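Side-chain contacts in 2,3-dihydroxybenzoate-AMP ligase (Bacillus subtilis, PDB 1MDB), which belongs to the AMP-binding enzyme family of the ANL clan, with a C-terminal domain that follows the larger N-terminal part: residues 282-287 against 308-313; 288-293 against 320-325; 447-452 against 456-461. All coordinates share one frame; numbering follows the deposited sequence.

Contact 1: 282-287 against 308-313. With AMP (adenosine monophosphate), chain D.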
ATOM      1  N   LEU A 282       0.787  -9.087  -9.477  1.00 24.35           N
ATOM      2  CA  LEU A 282       0.940  -8.257 -10.669  1.00 24.84           C
ATOM      3  C   LEU A 282       2.329  -8.465 -11.277  1.00 25.95           C
ATOM      4  O   LEU A 282       2.472  -8.531 -12.495  1.00 26.33           O
ATOM      5  CB  LEU A 282       0.717  -6.779 -10.304  1.00 23.00           C
ATOM      6  CG  LEU A 282       0.564  -5.758 -11.438  1.00 21.95           C
ATOM      7  CD1 LEU A 282      -0.614  -6.134 -12.329  1.00 22.46           C
ATOM      8  CD2 LEU A 282       0.354  -4.373 -10.835  1.00 21.64           C
ATOM      9  N   ALA A 283       3.343  -8.581 -10.420  1.00 26.34           N
ATOM     10  CA  ALA A 283       4.715  -8.815 -10.881  1.00 26.94           C
ATOM     11  C   ALA A 283       4.748 -10.038 -11.797  1.00 27.39           C
ATOM     12  O   ALA A 283       5.435 -10.045 -12.816  1.00 28.14           O
ATOM     13  CB  ALA A 283       5.632  -9.031  -9.700  1.00 26.76           C
ATOM     14  N   MET A 284       3.999 -11.073 -11.443  1.00 26.92           N
ATOM     15  CA  MET A 284       3.949 -12.274 -12.269  1.00 28.76           C
ATOM     16  C   MET A 284       3.335 -11.945 -13.640  1.00 29.48           C
ATOM     17  O   MET A 284       3.840 -12.370 -14.681  1.00 29.57           O
ATOM     18  CB  MET A 284       3.116 -13.357 -11.583  1.00 27.98           C
ATOM     19  CG  MET A 284       3.551 -13.657 -10.154  1.00 34.26           C
ATOM     20  SD  MET A 284       5.311 -14.071 -10.026  1.00 36.94           S
ATOM     21  CE  MET A 284       5.456 -14.487  -8.262  1.00 35.98           C
ATOM     22  N   VAL A 285       2.239 -11.195 -13.642  1.00 30.06           N
ATOM     23  CA  VAL A 285       1.596 -10.830 -14.903  1.00 29.48           C
ATOM     24  C   VAL A 285       2.539  -9.985 -15.760  1.00 29.26           C
ATOM     25  O   VAL A 285       2.609 -10.160 -16.974  1.00 28.67           O
ATOM     26  CB  VAL A 285       0.282 -10.039 -14.669  1.00 29.65           C
ATOM     27  CG1 VAL A 285      -0.319  -9.604 -16.006  1.00 28.38           C
ATOM     28  CG2 VAL A 285      -0.722 -10.906 -13.917  1.00 27.24           C
ATOM     29  N   TRP A 286       3.266  -9.075 -15.125  1.00 29.07           N
ATOM     30  CA  TRP A 286       4.190  -8.210 -15.853  1.00 29.96           C
ATOM     31  C   TRP A 286       5.336  -8.998 -16.471  1.00 31.83           C
ATOM     32  O   TRP A 286       5.746  -8.717 -17.603  1.00 30.14           O
ATOM     33  CB  TRP A 286       4.741  -7.122 -14.929  1.00 29.82           C
ATOM     34  CG  TRP A 286       3.831  -5.923 -14.813  1.00 31.49           C
ATOM     35  CD1 TRP A 286       2.469  -5.934 -14.672  1.00 30.97           C
ATOM     36  CD2 TRP A 286       4.221  -4.544 -14.830  1.00 29.50           C
ATOM     37  NE1 TRP A 286       1.991  -4.646 -14.602  1.00 30.87           N
ATOM     38  CE2 TRP A 286       3.044  -3.775 -14.697  1.00 30.04           C
ATOM     39  CE3 TRP A 286       5.451  -3.883 -14.941  1.00 29.69           C
ATOM     40  CZ2 TRP A 286       3.062  -2.375 -14.675  1.00 29.79           C
ATOM     41  CZ3 TRP A 286       5.471  -2.490 -14.918  1.00 29.37           C
ATOM     42  CH2 TRP A 286       4.282  -1.753 -14.786  1.00 30.67           C
ATOM     43  N   MET A 287       5.850  -9.983 -15.732  1.00 32.94           N
ATOM     44  CA  MET A 287       6.938 -10.802 -16.235  1.00 36.37           C
ATOM     45  C   MET A 287       6.479 -11.627 -17.432  1.00 35.99           C
ATOM     46  O   MET A 287       7.208 -11.734 -18.414  1.00 36.78           O
ATOM     47  CB  MET A 287       7.505 -11.700 -15.128  1.00 38.84           C
ATOM     48  CG  MET A 287       8.138 -10.905 -13.989  1.00 42.15           C
ATOM     49  SD  MET A 287       9.258 -11.871 -12.943  1.00 46.19           S
ATOM     50  CE  MET A 287      10.807 -11.428 -13.654  1.00 48.18           C
ATOM     51  N   ALA A 308       3.431  -7.741  -0.297  1.00 25.86           N
ATOM     52  CA  ALA A 308       3.434  -9.156   0.046  1.00 29.91           C
ATOM     53  C   ALA A 308       4.811  -9.656  -0.362  1.00 28.80           C
ATOM     54  O   ALA A 308       5.491  -9.021  -1.161  1.00 28.57           O
ATOM     55  CB  ALA A 308       2.341  -9.913  -0.741  1.00 29.97           C
ATOM     56  N   LYS A 309       5.225 -10.798   0.160  1.00 30.70           N
ATOM     57  CA  LYS A 309       6.541 -11.315  -0.188  1.00 30.22           C
ATOM     58  C   LYS A 309       6.694 -11.726  -1.654  1.00 29.98           C
ATOM     59  O   LYS A 309       5.911 -12.510  -2.186  1.00 29.25           O
ATOM     60  CB  LYS A 309       6.882 -12.500   0.714  1.00 33.01           C
ATOM     61  CG  LYS A 309       8.306 -12.995   0.578  1.00 33.80           C
ATOM     62  CD  LYS A 309       8.575 -14.116   1.561  1.00 35.55           C
ATOM     63  CE  LYS A 309       9.998 -14.630   1.428  1.00 36.00           C
ATOM     64  NZ  LYS A 309      10.229 -15.790   2.322  1.00 37.34           N
ATOM     65  N   PHE A 310       7.705 -11.177  -2.315  1.00 30.16           N
ATOM     66  CA  PHE A 310       7.966 -11.541  -3.698  1.00 29.68           C
ATOM     67  C   PHE A 310       8.955 -12.697  -3.574  1.00 31.47           C
ATOM     68  O   PHE A 310      10.128 -12.498  -3.250  1.00 32.08           O
ATOM     69  CB  PHE A 310       8.578 -10.360  -4.456  1.00 28.22           C
ATOM     70  CG  PHE A 310       8.661 -10.563  -5.940  1.00 26.14           C
ATOM     71  CD1 PHE A 310       7.653 -11.236  -6.624  1.00 26.96           C
ATOM     72  CD2 PHE A 310       9.731 -10.050  -6.663  1.00 27.12           C
ATOM     73  CE1 PHE A 310       7.709 -11.398  -8.000  1.00 23.66           C
ATOM     74  CE2 PHE A 310       9.797 -10.205  -8.036  1.00 25.96           C
ATOM     75  CZ  PHE A 310       8.783 -10.882  -8.708  1.00 27.26           C
ATOM     76  N   SER A 311       8.457 -13.906  -3.806  1.00 30.67           N
ATOM     77  CA  SER A 311       9.254 -15.122  -3.692  1.00 31.54           C
ATOM     78  C   SER A 311      10.552 -15.119  -4.497  1.00 32.73           C
ATOM     79  O   SER A 311      10.613 -14.602  -5.616  1.00 30.41           O
ATOM     80  CB  SER A 311       8.400 -16.331  -4.078  1.00 32.33           C
ATOM     81  OG  SER A 311       7.380 -16.551  -3.109  1.00 32.27           O
ATOM     82  N   ALA A 312      11.577 -15.727  -3.909  1.00 32.24           N
ATOM     83  CA  ALA A 312      12.907 -15.807  -4.498  1.00 32.22           C
ATOM     84  C   ALA A 312      12.937 -16.305  -5.936  1.00 32.25           C
ATOM     85  O   ALA A 312      13.616 -15.717  -6.774  1.00 33.25           O
ATOM     86  CB  ALA A 312      13.804 -16.694  -3.617  1.00 31.04           C
ATOM     87  N   GLU A 313      12.207 -17.383  -6.213  1.00 32.40           N
ATOM     88  CA  GLU A 313      12.149 -17.985  -7.543  1.00 33.93           C
ATOM     89  C   GLU A 313      11.680 -16.988  -8.607  1.00 35.49           C
ATOM     90  O   GLU A 313      12.016 -17.116  -9.791  1.00 35.75           O
ATOM     91  CB  GLU A 313      11.218 -19.206  -7.512  1.00 34.03           C
ATOM     92  CG  GLU A 313      11.035 -19.959  -8.841  1.00 37.31           C
ATOM     93  CD  GLU A 313      12.318 -20.613  -9.360  1.00 39.07           C
ATOM     94  OE1 GLU A 313      13.073 -21.198  -8.553  1.00 40.29           O
ATOM     95  OE2 GLU A 313      12.561 -20.556 -10.583  1.00 39.05           O
TER
HETATM   96  P   AMP D 600      -0.432  -2.348   4.207  1.00 37.86           P
HETATM   97  O1P AMP D 600      -0.704  -1.292   5.245  1.00 35.62           O
HETATM   98  O2P AMP D 600      -1.605  -2.688   3.348  1.00 36.44           O
HETATM   99  O3P AMP D 600       0.794  -2.037   3.388  1.00 36.15           O
HETATM  100  O5' AMP D 600      -0.161  -3.783   4.982  1.00 33.19           O
HETATM  101  C5' AMP D 600       1.089  -4.077   5.670  1.00 33.03           C
HETATM  102  C4' AMP D 600       1.234  -5.594   5.846  1.00 35.40           C
HETATM  103  O4' AMP D 600       1.342  -6.113   4.535  1.00 35.95           O
HETATM  104  C3' AMP D 600       2.496  -6.051   6.518  1.00 35.82           C
HETATM  105  O3' AMP D 600       2.384  -6.030   7.939  1.00 36.21           O
HETATM  106  C2' AMP D 600       2.695  -7.442   5.929  1.00 36.88           C
HETATM  107  O2' AMP D 600       1.958  -8.441   6.666  1.00 37.21           O
HETATM  108  C1' AMP D 600       2.201  -7.243   4.518  1.00 36.67           C
HETATM  109  N9  AMP D 600       3.569  -6.998   3.558  1.00 37.14           N
HETATM  110  C8  AMP D 600       3.830  -5.845   2.899  1.00 37.97           C
HETATM  111  N7  AMP D 600       4.950  -5.929   2.187  1.00 36.15           N
HETATM  112  C5  AMP D 600       5.381  -7.157   2.415  1.00 35.27           C
HETATM  113  C6  AMP D 600       6.526  -7.729   1.871  1.00 35.95           C
HETATM  114  N6  AMP D 600       7.329  -7.081   1.027  1.00 35.39           N
HETATM  115  N1  AMP D 600       6.786  -9.025   2.246  1.00 37.38           N
HETATM  116  C2  AMP D 600       5.986  -9.727   3.099  1.00 37.39           C
HETATM  117  N3  AMP D 600       4.881  -9.171   3.615  1.00 36.31           N
HETATM  118  C4  AMP D 600       4.554  -7.873   3.282  1.00 36.69           C
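Phe310 reaches from the loop 308-311 to helix 280-292 and meets Ala283, Met284 and Met287 there. Its outer carbons CE1 and CZ do the touching. CG is anti to the backbone N (chi1 -170°), which carries the ring away from its own loop and over to the helix. Ala283 directs its methyl at the ring: its CB is 3.6 Å from Phe310 CE1. The approach is oblique.

Met284 comes from one helix position further on. Its chain is bent at chi2 (-54°), and it runs past the phenyl ring in the opposite direction. The methyl CE of Met284 lies 3.8 Å from Phe310 CE1. The sulfur SD of Met284 is 5.5 Å from the centroid of the Phe310 ring and sits at its edge, 81° off the ring normal. This is a Met-aromatic contact. Met287 adds a looser touch one turn beyond Ala283. Its SD also lies at the ring edge, 4.4 Å from Phe310 CZ. Two methyls and two sulfurs therefore line the outer end of a buried ring. No hydrogen bond crosses the contact.

The residues just before Phe310 belong to the pocket for adenosine monophosphate. Lys309 N is 3.2 Å from N1 of AMP, and Lys309 CB is 3.8 Å from C2 of AMP. The Lys309 chain is extended, and its NZ forms a salt bridge with Glu443. The loop thus meets the adenine through Ala308 and Lys309, and the helix through Phe310.

Strand 302-306 adds Val305, which touches both Ala283 and Phe310. On another side of the helix, Trp286 packs on helix 261-271. Met284 also meets His456 and Asp457 of strand 455-465.

Contact 2: 288-293 against 320-325; sequences DAASSR and AVFGCT
The backbones come nearest at Ala290 and Val321, whose CA atoms are 6.7 Å apart, where helix 280-292 passes the last turn of helix 318-321. The contact joins two successive beta-alpha-beta crossovers of the large mixed sheet. Helix 280-292 connects the parallel strands 275-278 and 302-306. The short helices 312-315 and 318-321 lie between strands 302-306 and 325-331.

Ala290 points its methyl at the other segment and makes both touches from the helix side. Its CB is 3.5 Å from Val321 CG1, tighter than usual for two carbons. The same CB is 3.9 Å from Phe322 CE2 and meets that ring obliquely. With Val321 CG1 anti to the backbone N (chi1 172°), this methyl rather than CG2 is the one against Ala290. It also sits 3.7 Å above the plane of the Phe322 ring, offset toward the rim. Valine and phenylalanine, neighbours in the chain, thus form one apolar surface for the alanine. Phe322 is buried, and it also meets Trp286, Met287 and Leu303. Gly323 then leaves the helical conformation with positive phi, and the chain runs on to strand 325-331.

No hydrogen bond crosses the contact. Asp288 forms a salt bridge with Arg479, and Arg293 has salt bridges with Asp262 and Asp295. Ala289 O is shared by three donors. Arg293 N is 2.7 Å from Ala289 O. Ser292 N is 2.9 Å from the same Ala289 O. The hydroxyl Ser292 OG lies 3.2 Å from Ala289 O, tilted 25° from the carbonyl plane.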
ATOM      1  N   ASP A 288       5.275 -12.194 -17.374  1.00 36.91           N
ATOM      2  CA  ASP A 288       4.779 -12.962 -18.520  1.00 38.96           C
ATOM      3  C   ASP A 288       4.659 -12.025 -19.711  1.00 39.62           C
ATOM      4  O   ASP A 288       5.138 -12.315 -20.808  1.00 39.57           O
ATOM      5  CB  ASP A 288       3.389 -13.558 -18.262  1.00 40.72           C
ATOM      6  CG  ASP A 288       3.419 -14.740 -17.320  1.00 44.62           C
ATOM      7  OD1 ASP A 288       2.357 -15.374 -17.146  1.00 44.55           O
ATOM      8  OD2 ASP A 288       4.491 -15.036 -16.751  1.00 46.17           O
ATOM      9  N   ALA A 289       4.009 -10.891 -19.480  1.00 40.16           N
ATOM     10  CA  ALA A 289       3.792  -9.909 -20.528  1.00 40.60           C
ATOM     11  C   ALA A 289       5.098  -9.406 -21.131  1.00 41.23           C
ATOM     12  O   ALA A 289       5.219  -9.304 -22.348  1.00 40.95           O
ATOM     13  CB  ALA A 289       2.980  -8.745 -19.980  1.00 39.19           C
ATOM     14  N   ALA A 290       6.080  -9.109 -20.286  1.00 41.74           N
ATOM     15  CA  ALA A 290       7.354  -8.594 -20.773  1.00 44.50           C
ATOM     16  C   ALA A 290       8.051  -9.538 -21.749  1.00 47.92           C
ATOM     17  O   ALA A 290       8.961  -9.133 -22.478  1.00 47.62           O
ATOM     18  CB  ALA A 290       8.274  -8.282 -19.600  1.00 41.73           C
ATOM     19  N   SER A 291       7.623 -10.796 -21.767  1.00 50.89           N
ATOM     20  CA  SER A 291       8.221 -11.783 -22.652  1.00 53.24           C
ATOM     21  C   SER A 291       7.422 -11.958 -23.939  1.00 55.31           C
ATOM     22  O   SER A 291       7.912 -12.531 -24.906  1.00 57.01           O
ATOM     23  CB  SER A 291       8.347 -13.125 -21.923  1.00 53.22           C
ATOM     24  OG  SER A 291       9.084 -12.983 -20.713  1.00 53.55           O
ATOM     25  N   SER A 292       6.194 -11.460 -23.959  1.00 57.31           N
ATOM     26  CA  SER A 292       5.362 -11.583 -25.151  1.00 59.21           C
ATOM     27  C   SER A 292       5.113 -10.227 -25.810  1.00 60.09           C
ATOM     28  O   SER A 292       4.728 -10.157 -26.978  1.00 61.11           O
ATOM     29  CB  SER A 292       4.025 -12.224 -24.791  1.00 59.57           C
ATOM     30  OG  SER A 292       3.290 -11.386 -23.920  1.00 61.42           O
ATOM     31  N   ARG A 293       5.327  -9.152 -25.057  1.00 60.29           N
ATOM     32  CA  ARG A 293       5.126  -7.796 -25.567  1.00 59.33           C
ATOM     33  C   ARG A 293       6.414  -7.276 -26.207  1.00 58.44           C
ATOM     34  O   ARG A 293       7.513  -7.688 -25.832  1.00 57.83           O
ATOM     35  CB  ARG A 293       4.707  -6.864 -24.429  1.00 59.49           C
ATOM     36  CG  ARG A 293       3.414  -7.255 -23.721  1.00 60.38           C
ATOM     37  CD  ARG A 293       2.231  -6.424 -24.205  1.00 62.31           C
ATOM     38  NE  ARG A 293       2.511  -4.994 -24.109  1.00 63.39           N
ATOM     39  CZ  ARG A 293       1.647  -4.032 -24.419  1.00 63.56           C
ATOM     40  NH1 ARG A 293       0.429  -4.334 -24.847  1.00 63.31           N
ATOM     41  NH2 ARG A 293       2.010  -2.762 -24.316  1.00 64.46           N
ATOM     42  N   ALA A 320      16.895 -10.177 -15.543  1.00 40.59           N
ATOM     43  CA  ALA A 320      16.896 -10.649 -16.922  1.00 39.80           C
ATOM     44  C   ALA A 320      15.661 -10.273 -17.738  1.00 38.80           C
ATOM     45  O   ALA A 320      15.772 -10.006 -18.935  1.00 38.58           O
ATOM     46  CB  ALA A 320      17.078 -12.165 -16.944  1.00 40.81           C
ATOM     47  N   VAL A 321      14.488 -10.265 -17.107  1.00 37.18           N
ATOM     48  CA  VAL A 321      13.257  -9.936 -17.825  1.00 35.79           C
ATOM     49  C   VAL A 321      13.069  -8.438 -18.052  1.00 36.62           C
ATOM     50  O   VAL A 321      12.575  -8.030 -19.102  1.00 37.84           O
ATOM     51  CB  VAL A 321      12.001 -10.484 -17.096  1.00 33.77           C
ATOM     52  CG1 VAL A 321      10.731  -9.943 -17.759  1.00 34.31           C
ATOM     53  CG2 VAL A 321      11.991 -12.006 -17.148  1.00 31.76           C
ATOM     54  N   PHE A 322      13.456  -7.624 -17.073  1.00 36.41           N
ATOM     55  CA  PHE A 322      13.310  -6.181 -17.199  1.00 37.76           C
ATOM     56  C   PHE A 322      14.637  -5.443 -17.330  1.00 38.98           C
ATOM     57  O   PHE A 322      14.657  -4.262 -17.671  1.00 40.79           O
ATOM     58  CB  PHE A 322      12.542  -5.611 -16.007  1.00 37.38           C
ATOM     59  CG  PHE A 322      11.133  -6.112 -15.899  1.00 37.19           C
ATOM     60  CD1 PHE A 322      10.831  -7.204 -15.098  1.00 36.32           C
ATOM     61  CD2 PHE A 322      10.103  -5.483 -16.592  1.00 36.02           C
ATOM     62  CE1 PHE A 322       9.525  -7.662 -14.986  1.00 35.30           C
ATOM     63  CE2 PHE A 322       8.795  -5.935 -16.485  1.00 36.10           C
ATOM     64  CZ  PHE A 322       8.506  -7.028 -15.677  1.00 35.57           C
ATOM     65  N   GLY A 323      15.736  -6.132 -17.049  1.00 38.12           N
ATOM     66  CA  GLY A 323      17.044  -5.515 -17.165  1.00 37.80           C
ATOM     67  C   GLY A 323      17.275  -4.367 -16.209  1.00 37.63           C
ATOM     68  O   GLY A 323      18.067  -3.467 -16.485  1.00 38.90           O
ATOM     69  N   CYS A 324      16.590  -4.389 -15.077  1.00 36.28           N
ATOM     70  CA  CYS A 324      16.745  -3.326 -14.101  1.00 36.27           C
ATOM     71  C   CYS A 324      16.928  -3.891 -12.704  1.00 35.28           C
ATOM     72  O   CYS A 324      16.907  -5.099 -12.507  1.00 37.85           O
ATOM     73  CB  CYS A 324      15.522  -2.406 -14.133  1.00 37.18           C
ATOM     74  SG  CYS A 324      13.954  -3.219 -13.739  1.00 40.24           S
ATOM     75  N   THR A 325      17.116  -3.006 -11.737  1.00 34.40           N
ATOM     76  CA  THR A 325      17.294  -3.414 -10.357  1.00 32.91           C
ATOM     77  C   THR A 325      15.950  -3.677  -9.688  1.00 34.34           C
ATOM     78  O   THR A 325      14.987  -2.914  -9.861  1.00 33.06           O
ATOM     79  CB  THR A 325      18.002  -2.330  -9.526  1.00 31.67           C
ATOM     80  OG1 THR A 325      19.275  -2.024 -10.108  1.00 33.77           O
ATOM     81  CG2 THR A 325      18.207  -2.815  -8.106  1.00 31.65           C
TER

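Contact 3: 447-452 against 456-461; sequences NHLLAH and HDAAMV
This is a helix-turn-strand unit of the C-terminal domain, in which Leu449 and Leu450 pack on Asp457 and Ala458. A type I beta turn runs from Leu449 to His452. The chain then turns back as strand 455-465, an outer strand of its three-stranded sheet. His456 and Asp457 both face Ile477 of strand 469-478, which makes a classic beta bulge.

Leu449 and Ala458 meet through their CB atoms, 4.1 Å apart. Both CB atoms are directed across the contact. Leu449 also touches Val474 of the sheet and Leu492 of helix 485-494, so it lies between its own helix, the sheet and a second helix.

Leu450 uses one methyl. Its CG is anti to the carbonyl carbon (chi1 -70°), and the branch CD2 comes down on the backbone at Asp457. Leu450 CD2 is 3.8 Å from Asp457 OD1 and 3.9 Å from Asp457 CA. The two side chains lie side by side and point the same way. Met284 of helix 280-292 touches both Leu450 and Asp457.

Asp457 OD1 also accepts a hydrogen bond from Ala458 N, at 2.7 Å and with an N-H...O angle of 141°. The amide meets OD1 from above the carboxylate plane. His456, Asp457, Ala459 and Val461 have backbone bonds to strand 469-478; the Ala458 amide goes to the carboxylate of Asp457. With a methyl against the same oxygen and the residue buried, this bond probably counts for more than it would in water.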
ATOM      1  N   ASN A 447       7.068 -20.867  -3.248  1.00 30.02           N
ATOM      2  CA  ASN A 447       8.322 -20.608  -3.962  1.00 30.01           C
ATOM      3  C   ASN A 447       8.740 -21.806  -4.804  1.00 31.12           C
ATOM      4  O   ASN A 447       9.140 -21.645  -5.957  1.00 32.08           O
ATOM      5  CB  ASN A 447       9.446 -20.251  -2.988  1.00 29.80           C
ATOM      6  CG  ASN A 447      10.670 -19.717  -3.699  1.00 32.65           C
ATOM      7  OD1 ASN A 447      10.577 -18.758  -4.479  1.00 31.28           O
ATOM      8  ND2 ASN A 447      11.827 -20.328  -3.439  1.00 27.23           N
ATOM      9  N   HIS A 448       8.649 -23.006  -4.228  1.00 30.66           N
ATOM     10  CA  HIS A 448       8.976 -24.239  -4.944  1.00 29.28           C
ATOM     11  C   HIS A 448       8.059 -24.378  -6.160  1.00 28.63           C
ATOM     12  O   HIS A 448       8.520 -24.576  -7.283  1.00 27.35           O
ATOM     13  CB  HIS A 448       8.766 -25.464  -4.038  1.00 30.80           C
ATOM     14  CG  HIS A 448       9.890 -25.718  -3.084  1.00 32.87           C
ATOM     15  ND1 HIS A 448      11.030 -26.404  -3.444  1.00 34.09           N
ATOM     16  CD2 HIS A 448      10.063 -25.355  -1.791  1.00 33.92           C
ATOM     17  CE1 HIS A 448      11.858 -26.451  -2.417  1.00 35.68           C
ATOM     18  NE2 HIS A 448      11.296 -25.822  -1.399  1.00 34.92           N
ATOM     19  N   LEU A 449       6.754 -24.290  -5.921  1.00 27.78           N
ATOM     20  CA  LEU A 449       5.761 -24.413  -6.984  1.00 29.37           C
ATOM     21  C   LEU A 449       5.973 -23.419  -8.131  1.00 29.32           C
ATOM     22  O   LEU A 449       5.625 -23.707  -9.274  1.00 30.70           O
ATOM     23  CB  LEU A 449       4.350 -24.266  -6.391  1.00 28.29           C
ATOM     24  CG  LEU A 449       4.038 -25.363  -5.362  1.00 28.32           C
ATOM     25  CD1 LEU A 449       2.740 -25.071  -4.610  1.00 29.03           C
ATOM     26  CD2 LEU A 449       3.964 -26.709  -6.079  1.00 29.03           C
ATOM     27  N   LEU A 450       6.557 -22.261  -7.831  1.00 29.85           N
ATOM     28  CA  LEU A 450       6.822 -21.254  -8.857  1.00 31.97           C
ATOM     29  C   LEU A 450       7.905 -21.754  -9.806  1.00 34.07           C
ATOM     30  O   LEU A 450       8.085 -21.214 -10.899  1.00 33.24           O
ATOM     31  CB  LEU A 450       7.278 -19.927  -8.226  1.00 27.93           C
ATOM     32  CG  LEU A 450       6.220 -19.133  -7.456  1.00 28.57           C
ATOM     33  CD1 LEU A 450       6.789 -17.781  -7.042  1.00 28.45           C
ATOM     34  CD2 LEU A 450       4.997 -18.926  -8.331  1.00 25.44           C
ATOM     35  N   ALA A 451       8.629 -22.786  -9.376  1.00 35.16           N
ATOM     36  CA  ALA A 451       9.694 -23.367 -10.186  1.00 36.32           C
ATOM     37  C   ALA A 451       9.116 -24.335 -11.217  1.00 37.16           C
ATOM     38  O   ALA A 451       9.781 -24.695 -12.186  1.00 37.46           O
ATOM     39  CB  ALA A 451      10.702 -24.091  -9.287  1.00 36.39           C
ATOM     40  N   HIS A 452       7.877 -24.758 -11.013  1.00 37.17           N
ATOM     41  CA  HIS A 452       7.262 -25.670 -11.961  1.00 38.93           C
ATOM     42  C   HIS A 452       6.816 -24.895 -13.202  1.00 40.88           C
ATOM     43  O   HIS A 452       6.114 -23.887 -13.098  1.00 39.98           O
ATOM     44  CB  HIS A 452       6.067 -26.385 -11.333  1.00 38.10           C
ATOM     45  CG  HIS A 452       5.527 -27.488 -12.182  1.00 39.15           C
ATOM     46  ND1 HIS A 452       4.892 -27.258 -13.383  1.00 39.52           N
ATOM     47  CD2 HIS A 452       5.592 -28.834 -12.042  1.00 39.57           C
ATOM     48  CE1 HIS A 452       4.591 -28.414 -13.948  1.00 39.85           C
ATOM     49  NE2 HIS A 452       5.006 -29.386 -13.154  1.00 39.02           N
ATOM     50  N   HIS A 456       1.786 -20.400 -12.970  1.00 33.90           N
ATOM     51  CA  HIS A 456       1.893 -18.960 -13.158  1.00 33.42           C
ATOM     52  C   HIS A 456       2.053 -18.334 -11.777  1.00 32.33           C
ATOM     53  O   HIS A 456       2.883 -17.449 -11.579  1.00 33.21           O
ATOM     54  CB  HIS A 456       0.644 -18.404 -13.858  1.00 35.90           C
ATOM     55  CG  HIS A 456       0.564 -16.907 -13.843  1.00 35.56           C
ATOM     56  ND1 HIS A 456      -0.109 -16.208 -12.863  1.00 38.28           N
ATOM     57  CD2 HIS A 456       1.129 -15.975 -14.646  1.00 36.05           C
ATOM     58  CE1 HIS A 456       0.048 -14.910 -13.062  1.00 36.49           C
ATOM     59  NE2 HIS A 456       0.796 -14.743 -14.137  1.00 35.77           N
ATOM     60  N   ASP A 457       1.250 -18.799 -10.821  1.00 30.71           N
ATOM     61  CA  ASP A 457       1.335 -18.308  -9.450  1.00 28.79           C
ATOM     62  C   ASP A 457       0.708 -19.325  -8.516  1.00 28.24           C
ATOM     63  O   ASP A 457      -0.041 -20.206  -8.953  1.00 27.64           O
ATOM     64  CB  ASP A 457       0.626 -16.963  -9.294  1.00 28.96           C
ATOM     65  CG  ASP A 457       1.162 -16.170  -8.118  1.00 34.39           C
ATOM     66  OD1 ASP A 457       2.042 -16.705  -7.399  1.00 34.23           O
ATOM     67  OD2 ASP A 457       0.715 -15.019  -7.910  1.00 32.64           O
ATOM     68  N   ALA A 458       0.994 -19.194  -7.225  1.00 26.86           N
ATOM     69  CA  ALA A 458       0.476 -20.140  -6.243  1.00 26.57           C
ATOM     70  C   ALA A 458       0.209 -19.502  -4.894  1.00 25.36           C
ATOM     71  O   ALA A 458       1.005 -18.705  -4.413  1.00 24.89           O
ATOM     72  CB  ALA A 458       1.471 -21.303  -6.073  1.00 25.30           C
ATOM     73  N   ALA A 459      -0.920 -19.852  -4.289  1.00 25.39           N
ATOM     74  CA  ALA A 459      -1.267 -19.339  -2.969  1.00 25.82           C
ATOM     75  C   ALA A 459      -1.750 -20.529  -2.148  1.00 25.70           C
ATOM     76  O   ALA A 459      -2.761 -21.152  -2.470  1.00 27.47           O
ATOM     77  CB  ALA A 459      -2.350 -18.293  -3.069  1.00 24.65           C
ATOM     78  N   MET A 460      -1.016 -20.845  -1.089  1.00 26.94           N
ATOM     79  CA  MET A 460      -1.349 -21.978  -0.230  1.00 25.20           C
ATOM     80  C   MET A 460      -1.994 -21.530   1.067  1.00 24.53           C
ATOM     81  O   MET A 460      -1.440 -20.699   1.797  1.00 23.05           O
ATOM     82  CB  MET A 460      -0.080 -22.773   0.062  1.00 27.78           C
ATOM     83  CG  MET A 460      -0.243 -23.922   1.037  1.00 29.92           C
ATOM     84  SD  MET A 460       1.341 -24.764   1.223  1.00 33.54           S
ATOM     85  CE  MET A 460       0.841 -26.327   1.888  1.00 31.61           C
ATOM     86  N   VAL A 461      -3.158 -22.100   1.366  1.00 25.38           N
ATOM     87  CA  VAL A 461      -3.875 -21.744   2.578  1.00 25.05           C
ATOM     88  C   VAL A 461      -4.337 -22.960   3.371  1.00 26.84           C
ATOM     89  O   VAL A 461      -4.327 -24.098   2.883  1.00 28.05           O
ATOM     90  CB  VAL A 461      -5.110 -20.854   2.248  1.00 26.72           C
ATOM     91  CG1 VAL A 461      -4.667 -19.623   1.454  1.00 25.41           C
ATOM     92  CG2 VAL A 461      -6.128 -21.636   1.452  1.00 26.01           C
TER

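Helix 280-292 comes first and supplies a segment to both contact 1 and contact 2. Contact 1 closes a loop through strand 302-306 to 308-313. Contact 2 closes a longer way round, to 320-325. Their segments alternate, so the two loops cross, and Met287 touches Val321 and Phe322 to join them. Together they hold helix 280-292 against the loop before helix 312-315 and the end of helix 318-321 with the residues after it. Contact 3 follows in series and closes a tight turn between helix 442-449 and strand 455-465. It belongs to the C-terminal domain, yet Asn447 OD1 probably accepts a hydrogen bond from Glu313 N, which ties it to contact 1.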